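Local atomic coordinates of GCN5-related N-acetyltransferase (Brucella melitensis biovar Abortus, PDB entry 4J3G), a protein that probably transfers an acetyl group from acetyl-coenzyme A to an amino group of its substrate, as other GNAT-family N-acetyltransferases do. Residues 29-34 against 61-66; 153-158 against 179-184. One frame throughout, in Å; residues are numbered along the deposited sequence.

Contact 1 of 2, residues 29-34 against 61-66; sequences ATEADL and NRHQWL. With SO4 (sulfate ion), chain F.
L34 sets its two methyls against the 62-66 turn of helix 59-72. L34 CD1 packs on the flank of H63, 3.8 Å from its CB, while CD2 rests on the backbone of the helix, 3.5 Å from R62 O, and also meets L66 CD2. L66 reaches back with CG anti to its backbone N (chi1 -179°), which spreads its methyls over the incoming loop: CD1 lies 4.2 Å from A29 CB, and CD2 sits near T30 O. Beside this apolar patch, E31 and H63 join in a His-carboxylate hydrogen bond. OE2 meets ND1 at the edge of the imidazole, near the ring plane, with the carboxylate turned almost at right angles to the ring (87°). The modelled H63 ND1 to E31 OE2 separation of 2.4 Å is so short that it is doubtful. The other oxygen, E31 OE1, accepts from a water that also donates to H63 O at 2.8 Å, so the carboxylate is tied to both side chain and backbone of H63.

Behind these groups, the turn at 30-33 is fixed by D33, whose OD2 takes the T30 N-H at 3.0 Å and forms a salt bridge with R27. A29 and L66 both continue onto V76 of strand 76-81, anchoring the loop and helix on the GNAT sheet.

Two kinds of chemistry therefore join this loop to helix 59-72: apolar packing, which A29 and L66 carry on to the sheet, and, on the more exposed side, a polar link whose carboxylate, if the short bond is real, would probably favour a protonated H63.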
ATOM      1  N   ALA A  29     -10.968   3.585 -22.284  1.00 24.63           N
ATOM      2  CA  ALA A  29     -11.947   2.502 -22.219  1.00 25.57           C
ATOM      3  C   ALA A  29     -13.360   3.052 -22.145  1.00 26.96           C
ATOM      4  O   ALA A  29     -13.617   4.039 -21.463  1.00 28.62           O
ATOM      5  CB  ALA A  29     -11.697   1.623 -20.990  1.00 24.50           C
ATOM      6  N   THR A  30     -14.274   2.359 -22.794  1.00 26.90           N
ATOM      7  CA  THR A  30     -15.701   2.675 -22.688  1.00 27.77           C
ATOM      8  C   THR A  30     -16.413   1.482 -22.091  1.00 26.32           C
ATOM      9  O   THR A  30     -15.828   0.411 -21.948  1.00 24.98           O
ATOM     10  CB  THR A  30     -16.301   2.984 -24.083  1.00 29.11           C
ATOM     11  OG1 THR A  30     -16.210   1.808 -24.906  1.00 27.43           O
ATOM     12  CG2 THR A  30     -15.531   4.110 -24.744  1.00 29.51           C
ATOM     13  N   GLU A  31     -17.696   1.659 -21.811  1.00 26.89           N
ATOM     14  CA  GLU A  31     -18.535   0.606 -21.296  1.00 28.95           C
ATOM     15  C   GLU A  31     -18.566  -0.590 -22.254  1.00 27.33           C
ATOM     16  O   GLU A  31     -18.629  -1.722 -21.812  1.00 26.57           O
ATOM     17  CB  GLU A  31     -19.947   1.147 -21.050  1.00 31.38           C
ATOM     18  CG  GLU A  31     -20.832   0.253 -20.191  1.00 35.01           C
ATOM     19  CD  GLU A  31     -20.491   0.285 -18.698  1.00 36.22           C
ATOM     20  OE1 GLU A  31     -19.520   0.945 -18.289  1.00 38.09           O
ATOM     21  OE2 GLU A  31     -21.207  -0.384 -17.928  1.00 43.87           O
ATOM     22  N   ALA A  32     -18.530  -0.314 -23.561  1.00 27.13           N
ATOM     23  CA  ALA A  32     -18.426  -1.352 -24.615  1.00 27.26           C
ATOM     24  C   ALA A  32     -17.232  -2.301 -24.496  1.00 26.64           C
ATOM     25  O   ALA A  32     -17.261  -3.427 -25.039  1.00 25.66           O
ATOM     26  CB  ALA A  32     -18.381  -0.671 -25.974  1.00 28.70           C
ATOM     27  N   ASP A  33     -16.176  -1.840 -23.831  1.00 25.09           N
ATOM     28  CA  ASP A  33     -14.930  -2.599 -23.713  1.00 24.02           C
ATOM     29  C   ASP A  33     -14.964  -3.553 -22.529  1.00 23.00           C
ATOM     30  O   ASP A  33     -14.045  -4.364 -22.346  1.00 21.11           O
ATOM     31  CB  ASP A  33     -13.752  -1.653 -23.522  1.00 24.06           C
ATOM     32  CG  ASP A  33     -13.430  -0.821 -24.776  1.00 25.10           C
ATOM     33  OD1 ASP A  33     -13.533  -1.319 -25.925  1.00 25.46           O
ATOM     34  OD2 ASP A  33     -12.996   0.321 -24.584  1.00 25.15           O
ATOM     35  N   LEU A  34     -16.020  -3.460 -21.726  1.00 20.99           N
ATOM     36  CA  LEU A  34     -16.061  -4.181 -20.488  1.00 21.27           C
ATOM     37  C   LEU A  34     -15.917  -5.721 -20.656  1.00 18.81           C
ATOM     38  O   LEU A  34     -15.221  -6.340 -19.877  1.00 18.24           O
ATOM     39  CB  LEU A  34     -17.312  -3.828 -19.698  1.00 22.35           C
ATOM     40  CG  LEU A  34     -17.269  -2.581 -18.816  1.00 24.64           C
ATOM     41  CD1 LEU A  34     -18.680  -2.370 -18.271  1.00 27.06           C
ATOM     42  CD2 LEU A  34     -16.279  -2.727 -17.690  1.00 25.01           C
ATOM     43  N   ASN A  61     -18.817  -6.541 -11.592  1.00 21.63           N
ATOM     44  CA  ASN A  61     -17.627  -6.161 -10.835  1.00 20.54           C
ATOM     45  C   ASN A  61     -16.764  -5.145 -11.625  1.00 20.05           C
ATOM     46  O   ASN A  61     -16.375  -4.106 -11.114  1.00 19.90           O
ATOM     47  CB  ASN A  61     -16.815  -7.408 -10.493  1.00 20.22           C
ATOM     48  CG  ASN A  61     -15.547  -7.101  -9.747  1.00 19.87           C
ATOM     49  OD1 ASN A  61     -14.529  -6.680 -10.345  1.00 19.93           O
ATOM     50  ND2 ASN A  61     -15.547  -7.384  -8.445  1.00 20.71           N
ATOM     51  N   ARG A  62     -16.511  -5.445 -12.884  1.00 20.26           N
ATOM     52  CA  ARG A  62     -15.677  -4.578 -13.711  1.00 20.46           C
ATOM     53  C   ARG A  62     -16.408  -3.292 -14.076  1.00 22.24           C
ATOM     54  O   ARG A  62     -15.785  -2.268 -14.292  1.00 20.74           O
ATOM     55  CB  ARG A  62     -15.235  -5.318 -14.964  1.00 20.46           C
ATOM     56  CG  ARG A  62     -14.370  -6.540 -14.675  1.00 20.65           C
ATOM     57  CD  ARG A  62     -13.031  -6.133 -14.075  1.00 20.89           C
ATOM     58  NE  ARG A  62     -13.075  -5.989 -12.619  1.00 21.72           N
ATOM     59  CZ  ARG A  62     -12.110  -5.457 -11.896  1.00 22.60           C
ATOM     60  NH1 ARG A  62     -12.227  -5.390 -10.585  1.00 25.31           N
ATOM     61  NH2 ARG A  62     -11.026  -4.991 -12.481  1.00 25.38           N
ATOM     62  N   HIS A  63     -17.725  -3.359 -14.166  1.00 23.74           N
ATOM     63  CA  HIS A  63     -18.506  -2.157 -14.438  1.00 25.21           C
ATOM     64  C   HIS A  63     -18.332  -1.154 -13.272  1.00 23.78           C
ATOM     65  O   HIS A  63     -18.151   0.068 -13.500  1.00 23.31           O
ATOM     66  CB  HIS A  63     -19.969  -2.518 -14.671  1.00 28.86           C
ATOM     67  CG  HIS A  63     -20.915  -1.365 -14.522  1.00 35.97           C
ATOM     68  ND1 HIS A  63     -21.222  -0.510 -15.560  1.00 40.54           N
ATOM     69  CD2 HIS A  63     -21.637  -0.937 -13.459  1.00 38.50           C
ATOM     70  CE1 HIS A  63     -22.086   0.397 -15.144  1.00 42.10           C
ATOM     71  NE2 HIS A  63     -22.360   0.155 -13.873  1.00 43.49           N
ATOM     72  N   GLN A  64     -18.431  -1.651 -12.041  1.00 22.59           N
ATOM     73  CA  GLN A  64     -18.225  -0.811 -10.855  1.00 24.86           C
ATOM     74  C   GLN A  64     -16.786  -0.303 -10.821  1.00 22.55           C
ATOM     75  O   GLN A  64     -16.539   0.861 -10.494  1.00 21.28           O
ATOM     76  CB  GLN A  64     -18.541  -1.557  -9.549  1.00 26.81           C
ATOM     77  CG  GLN A  64     -20.003  -1.995  -9.441  1.00 33.07           C
ATOM     78  CD  GLN A  64     -20.293  -2.789  -8.190  1.00 38.67           C
ATOM     79  OE1 GLN A  64     -19.531  -2.735  -7.215  1.00 45.22           O
ATOM     80  NE2 GLN A  64     -21.405  -3.537  -8.201  1.00 42.15           N
ATOM     81  N   TRP A  65     -15.847  -1.152 -11.228  1.00 20.73           N
ATOM     82  CA  TRP A  65     -14.424  -0.781 -11.185  1.00 20.33           C
ATOM     83  C   TRP A  65     -14.151   0.373 -12.148  1.00 20.47           C
ATOM     84  O   TRP A  65     -13.470   1.378 -11.792  1.00 19.88           O
ATOM     85  CB  TRP A  65     -13.541  -1.985 -11.538  1.00 19.33           C
ATOM     86  CG  TRP A  65     -12.072  -1.676 -11.608  1.00 19.40           C
ATOM     87  CD1 TRP A  65     -11.198  -1.645 -10.581  1.00 19.23           C
ATOM     88  CD2 TRP A  65     -11.317  -1.376 -12.787  1.00 20.49           C
ATOM     89  NE1 TRP A  65      -9.946  -1.345 -11.032  1.00 20.46           N
ATOM     90  CE2 TRP A  65      -9.986  -1.178 -12.387  1.00 21.09           C
ATOM     91  CE3 TRP A  65     -11.637  -1.266 -14.128  1.00 20.93           C
ATOM     92  CZ2 TRP A  65      -8.980  -0.827 -13.290  1.00 20.79           C
ATOM     93  CZ3 TRP A  65     -10.628  -0.952 -15.033  1.00 21.26           C
ATOM     94  CH2 TRP A  65      -9.320  -0.758 -14.610  1.00 21.69           C
ATOM     95  N   LEU A  66     -14.721   0.260 -13.343  1.00 19.59           N
ATOM     96  CA  LEU A  66     -14.524   1.286 -14.379  1.00 19.36           C
ATOM     97  C   LEU A  66     -15.230   2.578 -13.961  1.00 21.21           C
ATOM     98  O   LEU A  66     -14.696   3.664 -14.135  1.00 19.31           O
ATOM     99  CB  LEU A  66     -15.070   0.803 -15.720  1.00 20.18           C
ATOM    100  CG  LEU A  66     -14.921   1.759 -16.921  1.00 20.58           C
ATOM    101  CD1 LEU A  66     -13.481   2.115 -17.203  1.00 19.81           C
ATOM    102  CD2 LEU A  66     -15.550   1.146 -18.138  1.00 21.04           C
TER
HETATM  103  S   SO4 F 202      -7.855  -1.989  -8.410  1.00 67.27           S
HETATM  104  O1  SO4 F 202      -6.420  -2.185  -8.086  1.00 66.59           O
HETATM  105  O2  SO4 F 202      -8.371  -0.745  -7.792  1.00 69.39           O
HETATM  106  O3  SO4 F 202      -7.958  -1.915  -9.886  1.00 70.97           O
HETATM  107  O4  SO4 F 202      -8.685  -3.116  -7.909  1.00 68.99           O
HETATM  108  O   HOH W   1     -18.728   1.496 -15.807  1.00 39.07           O

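Contact 2 of 2, residues 153-158 against 179-184; sequences LHRSQG and LFMQKI
H154 meets the strand first, through its CB, which lies 3.9 Å from M181 SD. The sulfur also stands obliquely to the imidazole, 5.5 Å from the ring centroid, while the polar end of H154 is engaged elsewhere: ND1 bonds to S150 O one turn earlier in the helix, and the ring meets F159 edge-to-face. R155 follows, receiving the methyl end of the same methionine. M181 runs extended through chi2 and then bends at chi3 (79°), which lays CE against the helix backbone, 4.1 Å from R155 N, and near R155 CB. The R155 guanidinium turns to a salt bridge with E161.

This is the C-terminal part of the GNAT fold, where helix 148-156 packs on the sheet beside strand 174-184, itself set between strands 138-144 and 160-171.

At Q157 the backbone makes the polar link. K183 extends nearly straight until its final torsion, where a bend at chi4 (63°) swings NZ to Q157 O, 3.0 Å away and in the carbonyl plane. G158, with a positive phi of 99°, turns the chain after Q157. G158 CA lies 3.9 Å from K183 NZ, and G158 O approaches K183 CG at 4.0 Å; the lysine side chain also touches F159, the next residue along.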
ATOM      1  N   LEU A 153      10.823  -3.979 -18.736  1.00 16.23           N
ATOM      2  CA  LEU A 153       9.863  -3.156 -19.462  1.00 16.96           C
ATOM      3  C   LEU A 153       9.684  -1.811 -18.738  1.00 16.11           C
ATOM      4  O   LEU A 153       9.782  -0.742 -19.345  1.00 15.53           O
ATOM      5  CB  LEU A 153       8.530  -3.931 -19.639  1.00 18.89           C
ATOM      6  CG  LEU A 153       7.331  -3.361 -20.410  1.00 20.49           C
ATOM      7  CD1 LEU A 153       6.410  -4.477 -20.927  1.00 22.31           C
ATOM      8  CD2 LEU A 153       6.543  -2.433 -19.527  1.00 21.82           C
ATOM      9  N   HIS A 154       9.407  -1.867 -17.434  1.00 15.30           N
ATOM     10  CA  HIS A 154       9.280  -0.645 -16.646  1.00 15.56           C
ATOM     11  C   HIS A 154      10.582   0.142 -16.627  1.00 15.66           C
ATOM     12  O   HIS A 154      10.572   1.327 -16.795  1.00 15.44           O
ATOM     13  CB  HIS A 154       8.806  -0.957 -15.223  1.00 15.43           C
ATOM     14  CG  HIS A 154       7.350  -1.318 -15.131  1.00 15.69           C
ATOM     15  ND1 HIS A 154       6.861  -2.534 -15.542  1.00 16.28           N
ATOM     16  CD2 HIS A 154       6.298  -0.644 -14.607  1.00 15.80           C
ATOM     17  CE1 HIS A 154       5.554  -2.577 -15.327  1.00 16.43           C
ATOM     18  NE2 HIS A 154       5.193  -1.454 -14.740  1.00 15.79           N
ATOM     19  N   ARG A 155      11.710  -0.535 -16.456  1.00 15.75           N
ATOM     20  CA  ARG A 155      12.988   0.153 -16.459  1.00 17.97           C
ATOM     21  C   ARG A 155      13.244   0.921 -17.759  1.00 17.72           C
ATOM     22  O   ARG A 155      13.806   1.985 -17.734  1.00 17.80           O
ATOM     23  CB  ARG A 155      14.135  -0.817 -16.189  1.00 20.01           C
ATOM     24  CG  ARG A 155      15.449  -0.109 -15.983  1.00 23.03           C
ATOM     25  CD  ARG A 155      16.369  -0.766 -14.965  1.00 26.62           C
ATOM     26  NE  ARG A 155      16.398  -2.238 -14.960  1.00 27.26           N
ATOM     27  CZ  ARG A 155      16.474  -2.991 -13.851  1.00 30.55           C
ATOM     28  NH1 ARG A 155      16.424  -2.441 -12.634  1.00 31.86           N
ATOM     29  NH2 ARG A 155      16.532  -4.321 -13.947  1.00 31.86           N
ATOM     30  N   SER A 156      12.790   0.357 -18.870  1.00 17.93           N
ATOM     31  CA  SER A 156      12.932   0.995 -20.182  1.00 19.35           C
ATOM     32  C   SER A 156      12.213   2.321 -20.284  1.00 19.53           C
ATOM     33  O   SER A 156      12.558   3.180 -21.125  1.00 19.93           O
ATOM     34  CB  SER A 156      12.509   0.039 -21.341  1.00 19.66           C
ATOM     35  OG  SER A 156      11.071  -0.057 -21.509  1.00 19.48           O
ATOM     36  N   GLN A 157      11.229   2.519 -19.419  1.00 19.56           N
ATOM     37  CA  GLN A 157      10.472   3.746 -19.396  1.00 20.04           C
ATOM     38  C   GLN A 157      10.900   4.673 -18.251  1.00 19.21           C
ATOM     39  O   GLN A 157      10.230   5.657 -17.986  1.00 20.85           O
ATOM     40  CB  GLN A 157       8.978   3.408 -19.225  1.00 21.42           C
ATOM     41  CG  GLN A 157       8.388   2.606 -20.361  1.00 23.99           C
ATOM     42  CD  GLN A 157       8.548   3.360 -21.638  1.00 27.17           C
ATOM     43  OE1 GLN A 157       8.118   4.506 -21.735  1.00 30.51           O
ATOM     44  NE2 GLN A 157       9.217   2.763 -22.606  1.00 31.33           N
ATOM     45  N   GLY A 158      11.997   4.381 -17.579  1.00 17.81           N
ATOM     46  CA  GLY A 158      12.551   5.306 -16.630  1.00 17.38           C
ATOM     47  C   GLY A 158      12.203   5.017 -15.199  1.00 16.72           C
ATOM     48  O   GLY A 158      12.560   5.776 -14.331  1.00 17.26           O
ATOM     49  N   LEU A 179       8.425  -6.493  -5.691  1.00 12.90           N
ATOM     50  CA  LEU A 179       9.415  -5.472  -5.979  1.00 13.61           C
ATOM     51  C   LEU A 179       8.678  -4.191  -6.308  1.00 13.07           C
ATOM     52  O   LEU A 179       7.696  -4.204  -7.094  1.00 13.99           O
ATOM     53  CB  LEU A 179      10.270  -5.865  -7.186  1.00 14.77           C
ATOM     54  CG  LEU A 179      11.083  -4.688  -7.740  1.00 16.41           C
ATOM     55  CD1 LEU A 179      12.266  -4.281  -6.903  1.00 19.44           C
ATOM     56  CD2 LEU A 179      11.581  -5.027  -9.106  1.00 18.18           C
ATOM     57  N   PHE A 180       9.050  -3.104  -5.628  1.00 12.12           N
ATOM     58  CA  PHE A 180       8.535  -1.808  -5.970  1.00 12.35           C
ATOM     59  C   PHE A 180       9.536  -1.080  -6.893  1.00 11.79           C
ATOM     60  O   PHE A 180      10.759  -1.093  -6.649  1.00 13.44           O
ATOM     61  CB  PHE A 180       8.280  -0.962  -4.710  1.00 12.98           C
ATOM     62  CG  PHE A 180       6.964  -1.223  -4.014  1.00 13.81           C
ATOM     63  CD1 PHE A 180       5.775  -1.175  -4.687  1.00 13.88           C
ATOM     64  CD2 PHE A 180       6.928  -1.433  -2.636  1.00 14.00           C
ATOM     65  CE1 PHE A 180       4.559  -1.364  -4.033  1.00 14.40           C
ATOM     66  CE2 PHE A 180       5.719  -1.636  -1.984  1.00 14.25           C
ATOM     67  CZ  PHE A 180       4.534  -1.591  -2.691  1.00 13.68           C
ATOM     68  N   MET A 181       9.000  -0.453  -7.946  1.00 11.45           N
ATOM     69  CA  MET A 181       9.707   0.493  -8.785  1.00 11.26           C
ATOM     70  C   MET A 181       8.942   1.757  -8.823  1.00 11.38           C
ATOM     71  O   MET A 181       7.722   1.763  -8.603  1.00 11.32           O
ATOM     72  CB  MET A 181       9.850  -0.008 -10.254  1.00 11.60           C
ATOM     73  CG  MET A 181      10.487  -1.377 -10.336  1.00 11.75           C
ATOM     74  SD  MET A 181      10.749  -1.980 -11.998  1.00 12.98           S
ATOM     75  CE  MET A 181      12.220  -1.075 -12.410  1.00 13.49           C
ATOM     76  N   GLN A 182       9.635   2.837  -9.156  1.00 11.15           N
ATOM     77  CA  GLN A 182       8.988   4.155  -9.155  1.00 11.69           C
ATOM     78  C   GLN A 182       9.542   4.979 -10.282  1.00 12.24           C
ATOM     79  O   GLN A 182      10.724   4.801 -10.733  1.00 12.57           O
ATOM     80  CB  GLN A 182       9.182   4.921  -7.820  1.00 12.09           C
ATOM     81  CG  GLN A 182      10.578   5.442  -7.582  1.00 13.19           C
ATOM     82  CD  GLN A 182      10.684   6.309  -6.337  1.00 13.72           C
ATOM     83  OE1 GLN A 182      11.421   5.994  -5.456  1.00 14.50           O
ATOM     84  NE2 GLN A 182       9.914   7.383  -6.278  1.00 13.07           N
ATOM     85  N   LYS A 183       8.710   5.925 -10.696  1.00 13.10           N
ATOM     86  CA  LYS A 183       9.089   6.955 -11.677  1.00 14.49           C
ATOM     87  C   LYS A 183       8.587   8.322 -11.149  1.00 14.89           C
ATOM     88  O   LYS A 183       7.414   8.485 -10.880  1.00 15.68           O
ATOM     89  CB  LYS A 183       8.478   6.666 -13.049  1.00 15.12           C
ATOM     90  CG  LYS A 183       9.008   7.574 -14.152  1.00 16.52           C
ATOM     91  CD  LYS A 183       8.349   7.352 -15.513  1.00 17.63           C
ATOM     92  CE  LYS A 183       8.742   8.446 -16.521  1.00 19.14           C
ATOM     93  NZ  LYS A 183      10.198   8.461 -16.818  1.00 19.42           N
ATOM     94  N   ILE A 184       9.479   9.292 -11.020  1.00 16.11           N
ATOM     95  CA  ILE A 184       9.081  10.641 -10.540  1.00 15.73           C
ATOM     96  C   ILE A 184       8.836  11.496 -11.771  1.00 17.71           C
ATOM     97  O   ILE A 184       9.681  11.585 -12.668  1.00 18.10           O
ATOM     98  CB  ILE A 184      10.146  11.316  -9.609  1.00 16.75           C
ATOM     99  CG1 ILE A 184      10.325  10.510  -8.316  1.00 15.91           C
ATOM    100  CG2 ILE A 184       9.734  12.746  -9.231  1.00 16.68           C
ATOM    101  CD1 ILE A 184      11.467  10.971  -7.440  1.00 16.40           C
TER

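How the contacts relate
The two contacts lie on opposite sides of the chain's centre, their own centres 27 Å apart and their nearest atoms about 14 Å apart. The single mixed sheet connects them: contact 1 rests on strand 76-81, near one end of the strand order, and contact 2 involves strand 174-184, next to last at the other. As in other GNAT enzymes, acetyl-coenzyme A would probably bind where strands 103-110 and 138-144 splay apart, between the two in that order. A sulfate, probably from the crystallisation liquor, sits doubtfully close to the indole N-H of W65, on the helix of contact 1 but away from the contact itself. In contact 2, Q182 OE1 bonds to K166 N of the second subunit.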